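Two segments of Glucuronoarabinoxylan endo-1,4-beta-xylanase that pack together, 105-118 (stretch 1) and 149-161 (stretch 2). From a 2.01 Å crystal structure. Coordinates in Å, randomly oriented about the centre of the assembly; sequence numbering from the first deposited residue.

Stretch 1 (105-118) SAQRLRYDKYTEYA
Stretch 2 (149-161) DWTWWTPQEMLNF

The centre of the contact is an aromatic cluster: Y114 and Y117 from the helix 114-118, W153 from the loop before the second helix, and F161 from the helix 155-161. The helix axes approach no closer than 12.1 Å, with a signed crossing angle of -64°, so long side chains must fill the space between them. F161 (chi1 -173°, chi2 88°) turns its edge toward the face of Y114 (chi1 -83°, chi2 30°), with centroids 5.8 Å apart and planes at 61°; Y114 CD2 and F161 CD1 lie 3.8 Å apart. Y117 (chi1 -175°, chi2 56°) directs its edge at the face of F161, again at 5.8 Å between centroids, planes at 60°, with Y117 CD2 3.8 Å from F161 CE1. Both pairs are offset edge-to-face, which sets slightly positive ring hydrogens against pi density.

W153 (chi1 -56°, chi2 57°; phi/psi -135/128) meets both tyrosines obliquely, its six-membered ring at 40° to Y114 and 47° to Y117. L109, chi1 t and chi2 p, extends the apolar packing: its CD2 reaches W153 CH2 at 3.5 Å.

Before the 3-10 segment 111-113, Q107 to L109 are extended (phi/psi -118/143, -142/164, -70/126), and Q107 and R108 pass beside the short, weakly bonded strand about 151-152. The CA atoms of R108 and T151 are 4.9 Å apart. The one direct backbone hydrogen bond across the stretches runs from W152 N to Q107 O, 2.9 Å at 160°. Two waters add indirect links: one accepts from Q107 N (2.7 Å) and donates to W150 O (2.8 Å), while another accepts from L109 N (3.1 Å) and donates to W152 O (2.7 Å). The CB of R108 (chi1 p) lies 3.6 Å from the O of W152 (chi1 m).

At the polar edge, E157 (chi1 -86°, chi2 155°) divides its carboxylate. E157 OE1 accepts from T154 N at 2.8 Å, while T154 OG1 caps the helix by accepting from E157 N, also at 2.8 Å. E157 OE2 accepts a short 2.5 Å hydrogen bond from Y111 OH; Y111 has chi1 -69°, and its CA-to-CB bond points sideways although the hydroxyl comes nearer. E157 OE2 lies 4.3 Å from R108 NH1, well out of the guanidinium plane, a proximity of opposite charges beyond a salt bridge; a water joins them, accepting from R108 NH1 at 2.9 Å and donating to E157 OE2 at 2.7 Å. Another water links Y114 OH (2.7 Å) to N160 ND2 (3.1 Å).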

# COMPACT_ATOMS: atom_id res chain seq x y z
N SER A 105 1.56 -25.76 19.42
CA SER A 105 2.58 -24.73 19.32
C SER A 105 2.01 -23.36 18.92
O SER A 105 2.75 -22.38 18.89
CB SER A 105 3.67 -25.16 18.33
OG SER A 105 3.27 -24.93 16.98
N ALA A 106 0.72 -23.30 18.61
CA ALA A 106 0.13 -22.08 18.07
C ALA A 106 0.14 -21.02 19.17
O ALA A 106 0.05 -21.36 20.34
CB ALA A 106 -1.30 -22.33 17.58
N GLN A 107 0.30 -19.76 18.78
CA GLN A 107 0.38 -18.67 19.74
C GLN A 107 -0.77 -17.71 19.50
O GLN A 107 -1.15 -17.48 18.35
CB GLN A 107 1.70 -17.89 19.56
CG GLN A 107 2.98 -18.69 19.83
CD GLN A 107 3.31 -18.85 21.32
OE1 GLN A 107 2.77 -18.15 22.17
NE2 GLN A 107 4.20 -19.79 21.63
N ARG A 108 -1.32 -17.16 20.57
CA ARG A 108 -2.31 -16.10 20.45
C ARG A 108 -2.07 -15.09 21.57
O ARG A 108 -1.36 -15.39 22.53
CB ARG A 108 -3.73 -16.66 20.55
CG ARG A 108 -4.07 -17.27 21.90
CD ARG A 108 -5.47 -17.88 21.91
NE ARG A 108 -5.84 -18.44 23.20
CZ ARG A 108 -6.75 -19.41 23.35
NH1 ARG A 108 -7.39 -19.91 22.30
NH2 ARG A 108 -7.02 -19.88 24.56
N LEU A 109 -2.65 -13.90 21.44
CA LEU A 109 -2.70 -12.91 22.52
C LEU A 109 -3.63 -13.40 23.61
O LEU A 109 -4.79 -13.73 23.32
CB LEU A 109 -3.26 -11.59 21.99
CG LEU A 109 -3.37 -10.40 22.94
CD1 LEU A 109 -1.97 -10.06 23.51
CD2 LEU A 109 -3.97 -9.21 22.20
N ARG A 110 -3.14 -13.45 24.85
CA ARG A 110 -3.99 -13.78 25.98
C ARG A 110 -5.21 -12.86 26.02
O ARG A 110 -5.09 -11.65 25.83
CB ARG A 110 -3.19 -13.66 27.28
CG ARG A 110 -2.25 -14.82 27.52
CD ARG A 110 -1.30 -14.52 28.65
NE ARG A 110 -2.03 -14.09 29.83
CZ ARG A 110 -1.51 -14.07 31.05
NH1 ARG A 110 -0.25 -14.46 31.25
NH2 ARG A 110 -2.24 -13.67 32.08
N TYR A 111 -6.39 -13.41 26.25
CA TYR A 111 -7.60 -12.57 26.37
C TYR A 111 -7.47 -11.56 27.52
O TYR A 111 -7.95 -10.41 27.42
CB TYR A 111 -8.88 -13.42 26.54
CG TYR A 111 -9.30 -14.23 25.32
CD1 TYR A 111 -8.45 -14.39 24.21
CD2 TYR A 111 -10.56 -14.84 25.26
CE1 TYR A 111 -8.86 -15.14 23.08
CE2 TYR A 111 -10.97 -15.61 24.14
CZ TYR A 111 -10.12 -15.74 23.05
OH TYR A 111 -10.53 -16.48 21.96
N ASP A 112 -6.81 -11.95 28.60
CA ASP A 112 -6.64 -11.04 29.72
C ASP A 112 -5.60 -9.94 29.45
O ASP A 112 -5.38 -9.08 30.30
CB ASP A 112 -6.36 -11.78 31.04
CG ASP A 112 -5.06 -12.58 31.03
OD1 ASP A 112 -4.30 -12.51 30.03
OD2 ASP A 112 -4.80 -13.27 32.04
N LYS A 113 -4.92 -10.04 28.30
CA LYS A 113 -3.95 -9.05 27.83
C LYS A 113 -4.45 -8.06 26.79
O LYS A 113 -3.66 -7.29 26.24
CB LYS A 113 -2.64 -9.71 27.34
CG LYS A 113 -1.87 -10.49 28.41
CD LYS A 113 -1.39 -9.61 29.56
CE LYS A 113 -0.69 -10.43 30.66
NZ LYS A 113 0.07 -9.54 31.60
N TYR A 114 -5.72 -8.11 26.42
CA TYR A 114 -6.17 -7.25 25.33
C TYR A 114 -6.00 -5.78 25.73
O TYR A 114 -5.66 -4.93 24.89
CB TYR A 114 -7.63 -7.52 24.94
CG TYR A 114 -7.87 -8.68 23.99
CD1 TYR A 114 -7.02 -9.79 23.97
CD2 TYR A 114 -8.97 -8.68 23.12
CE1 TYR A 114 -7.27 -10.87 23.11
CE2 TYR A 114 -9.21 -9.72 22.25
CZ TYR A 114 -8.37 -10.82 22.25
OH TYR A 114 -8.63 -11.86 21.38
N THR A 115 -6.26 -5.48 27.00
CA THR A 115 -6.13 -4.10 27.52
C THR A 115 -4.66 -3.66 27.48
O THR A 115 -4.33 -2.60 26.96
CB THR A 115 -6.70 -4.00 28.94
OG1 THR A 115 -8.11 -4.23 28.89
CG2 THR A 115 -6.43 -2.63 29.55
N GLU A 116 -3.78 -4.51 28.01
CA GLU A 116 -2.36 -4.22 27.98
C GLU A 116 -1.87 -4.04 26.54
O GLU A 116 -1.04 -3.16 26.25
CB GLU A 116 -1.55 -5.32 28.70
CG GLU A 116 -0.14 -4.84 29.11
CD GLU A 116 0.69 -5.91 29.80
OE1 GLU A 116 1.80 -6.22 29.32
OE2 GLU A 116 0.25 -6.43 30.84
N TYR A 117 -2.39 -4.84 25.63
CA TYR A 117 -1.96 -4.77 24.23
C TYR A 117 -2.34 -3.42 23.60
O TYR A 117 -1.55 -2.85 22.84
CB TYR A 117 -2.51 -5.94 23.41
CG TYR A 117 -2.00 -5.99 21.98
CD1 TYR A 117 -0.63 -6.03 21.71
CD2 TYR A 117 -2.88 -6.01 20.90
CE1 TYR A 117 -0.17 -6.10 20.41
CE2 TYR A 117 -2.42 -6.07 19.60
CZ TYR A 117 -1.06 -6.11 19.36
OH TYR A 117 -0.60 -6.16 18.06
N ALA A 118 -3.53 -2.92 23.92
CA ALA A 118 -3.93 -1.59 23.46
C ALA A 118 -3.02 -0.51 24.05
O ALA A 118 -2.71 0.46 23.38
CB ALA A 118 -5.39 -1.31 23.82
N ASP A 149 3.80 -18.89 12.14
CA ASP A 149 5.09 -18.36 12.64
C ASP A 149 5.04 -17.08 13.49
O ASP A 149 6.06 -16.42 13.73
CB ASP A 149 6.14 -18.32 11.54
CG ASP A 149 6.56 -19.71 11.13
OD1 ASP A 149 6.93 -20.53 12.01
OD2 ASP A 149 6.50 -20.01 9.92
N TRP A 150 3.82 -16.66 13.82
CA TRP A 150 3.55 -15.43 14.58
C TRP A 150 2.28 -15.62 15.41
O TRP A 150 2.08 -16.72 15.92
CB TRP A 150 3.66 -14.11 13.80
CG TRP A 150 2.95 -14.02 12.48
CD1 TRP A 150 1.62 -13.72 12.28
CD2 TRP A 150 3.54 -14.14 11.18
NE1 TRP A 150 1.36 -13.69 10.93
CE2 TRP A 150 2.51 -13.94 10.23
CE3 TRP A 150 4.84 -14.42 10.73
CZ2 TRP A 150 2.75 -14.00 8.86
CZ3 TRP A 150 5.08 -14.48 9.37
CH2 TRP A 150 4.04 -14.27 8.44
N THR A 151 1.61 -14.54 15.80
CA THR A 151 0.38 -14.58 16.61
C THR A 151 -0.95 -14.70 15.82
O THR A 151 -1.27 -13.84 14.99
CB THR A 151 0.39 -13.34 17.54
OG1 THR A 151 1.58 -13.38 18.34
CG2 THR A 151 -0.83 -13.29 18.45
N TRP A 152 -1.72 -15.77 16.07
CA TRP A 152 -3.05 -16.00 15.45
C TRP A 152 -4.18 -15.19 16.11
O TRP A 152 -4.22 -15.06 17.34
CB TRP A 152 -3.47 -17.46 15.61
CG TRP A 152 -2.73 -18.49 14.82
CD1 TRP A 152 -1.72 -19.32 15.27
CD2 TRP A 152 -2.95 -18.85 13.45
NE1 TRP A 152 -1.29 -20.15 14.26
CE2 TRP A 152 -2.04 -19.88 13.13
CE3 TRP A 152 -3.84 -18.40 12.45
CZ2 TRP A 152 -1.97 -20.46 11.86
CZ3 TRP A 152 -3.77 -18.98 11.19
CH2 TRP A 152 -2.85 -20.00 10.90
N TRP A 153 -5.13 -14.71 15.30
CA TRP A 153 -6.40 -14.20 15.80
C TRP A 153 -7.49 -14.75 14.91
O TRP A 153 -7.42 -14.61 13.70
CB TRP A 153 -6.51 -12.67 15.67
CG TRP A 153 -5.44 -11.86 16.31
CD1 TRP A 153 -4.10 -11.93 16.10
CD2 TRP A 153 -5.63 -10.79 17.25
NE1 TRP A 153 -3.44 -10.99 16.85
CE2 TRP A 153 -4.36 -10.27 17.56
CE3 TRP A 153 -6.77 -10.23 17.85
CZ2 TRP A 153 -4.18 -9.21 18.46
CZ3 TRP A 153 -6.59 -9.18 18.75
CH2 TRP A 153 -5.30 -8.68 19.04
N THR A 154 -8.51 -15.37 15.49
CA THR A 154 -9.68 -15.75 14.73
C THR A 154 -10.41 -14.48 14.33
O THR A 154 -10.17 -13.40 14.90
CB THR A 154 -10.63 -16.60 15.58
OG1 THR A 154 -11.11 -15.82 16.68
CG2 THR A 154 -9.90 -17.85 16.10
N PRO A 155 -11.30 -14.58 13.32
CA PRO A 155 -12.14 -13.42 13.02
C PRO A 155 -12.87 -12.91 14.26
O PRO A 155 -13.04 -11.71 14.41
CB PRO A 155 -13.13 -13.97 12.01
CG PRO A 155 -12.31 -15.01 11.27
CD PRO A 155 -11.47 -15.66 12.34
N GLN A 156 -13.28 -13.82 15.14
CA GLN A 156 -14.03 -13.41 16.34
C GLN A 156 -13.10 -12.69 17.32
O GLN A 156 -13.48 -11.70 17.93
CB GLN A 156 -14.73 -14.60 17.02
CG GLN A 156 -15.51 -14.22 18.28
CD GLN A 156 -16.72 -13.37 17.99
OE1 GLN A 156 -17.49 -13.66 17.06
NE2 GLN A 156 -16.90 -12.30 18.76
N GLU A 157 -11.88 -13.20 17.48
CA GLU A 157 -10.92 -12.53 18.36
C GLU A 157 -10.64 -11.10 17.92
O GLU A 157 -10.65 -10.18 18.74
CB GLU A 157 -9.63 -13.34 18.44
CG GLU A 157 -9.73 -14.42 19.51
CD GLU A 157 -8.82 -15.60 19.28
OE1 GLU A 157 -8.07 -15.58 18.27
OE2 GLU A 157 -8.87 -16.55 20.09
N MET A 158 -10.37 -10.93 16.63
CA MET A 158 -10.17 -9.61 16.03
C MET A 158 -11.39 -8.72 16.26
O MET A 158 -11.24 -7.54 16.61
CB MET A 158 -9.91 -9.75 14.53
CG MET A 158 -9.82 -8.41 13.77
SD MET A 158 -8.39 -7.41 14.19
CE MET A 158 -7.05 -8.57 13.93
N LEU A 159 -12.60 -9.26 16.07
CA LEU A 159 -13.83 -8.53 16.36
C LEU A 159 -13.88 -8.05 17.81
O LEU A 159 -14.17 -6.88 18.08
CB LEU A 159 -15.10 -9.36 16.04
CG LEU A 159 -16.45 -8.72 16.40
CD1 LEU A 159 -16.64 -7.37 15.73
CD2 LEU A 159 -17.64 -9.64 16.11
N ASN A 160 -13.58 -8.95 18.75
CA ASN A 160 -13.65 -8.60 20.17
C ASN A 160 -12.74 -7.40 20.50
O ASN A 160 -13.14 -6.47 21.21
CB ASN A 160 -13.25 -9.80 21.04
CG ASN A 160 -14.27 -10.91 20.99
OD1 ASN A 160 -15.43 -10.70 20.63
ND2 ASN A 160 -13.85 -12.12 21.38
N PHE A 161 -11.52 -7.42 19.97
CA PHE A 161 -10.57 -6.34 20.20
C PHE A 161 -11.06 -5.04 19.56
O PHE A 161 -11.02 -3.94 20.17
CB PHE A 161 -9.19 -6.71 19.65
CG PHE A 161 -8.13 -5.71 20.01
CD1 PHE A 161 -7.43 -5.83 21.18
CD2 PHE A 161 -7.87 -4.64 19.18
CE1 PHE A 161 -6.46 -4.89 21.52
CE2 PHE A 161 -6.92 -3.72 19.50
CZ PHE A 161 -6.22 -3.85 20.68
O HOH W 1 1.38 -19.44 16.29
O HOH W 2 -7.64 -18.91 19.54
O HOH W 3 -4.74 -13.29 19.30
O HOH W 4 -11.02 -12.50 22.51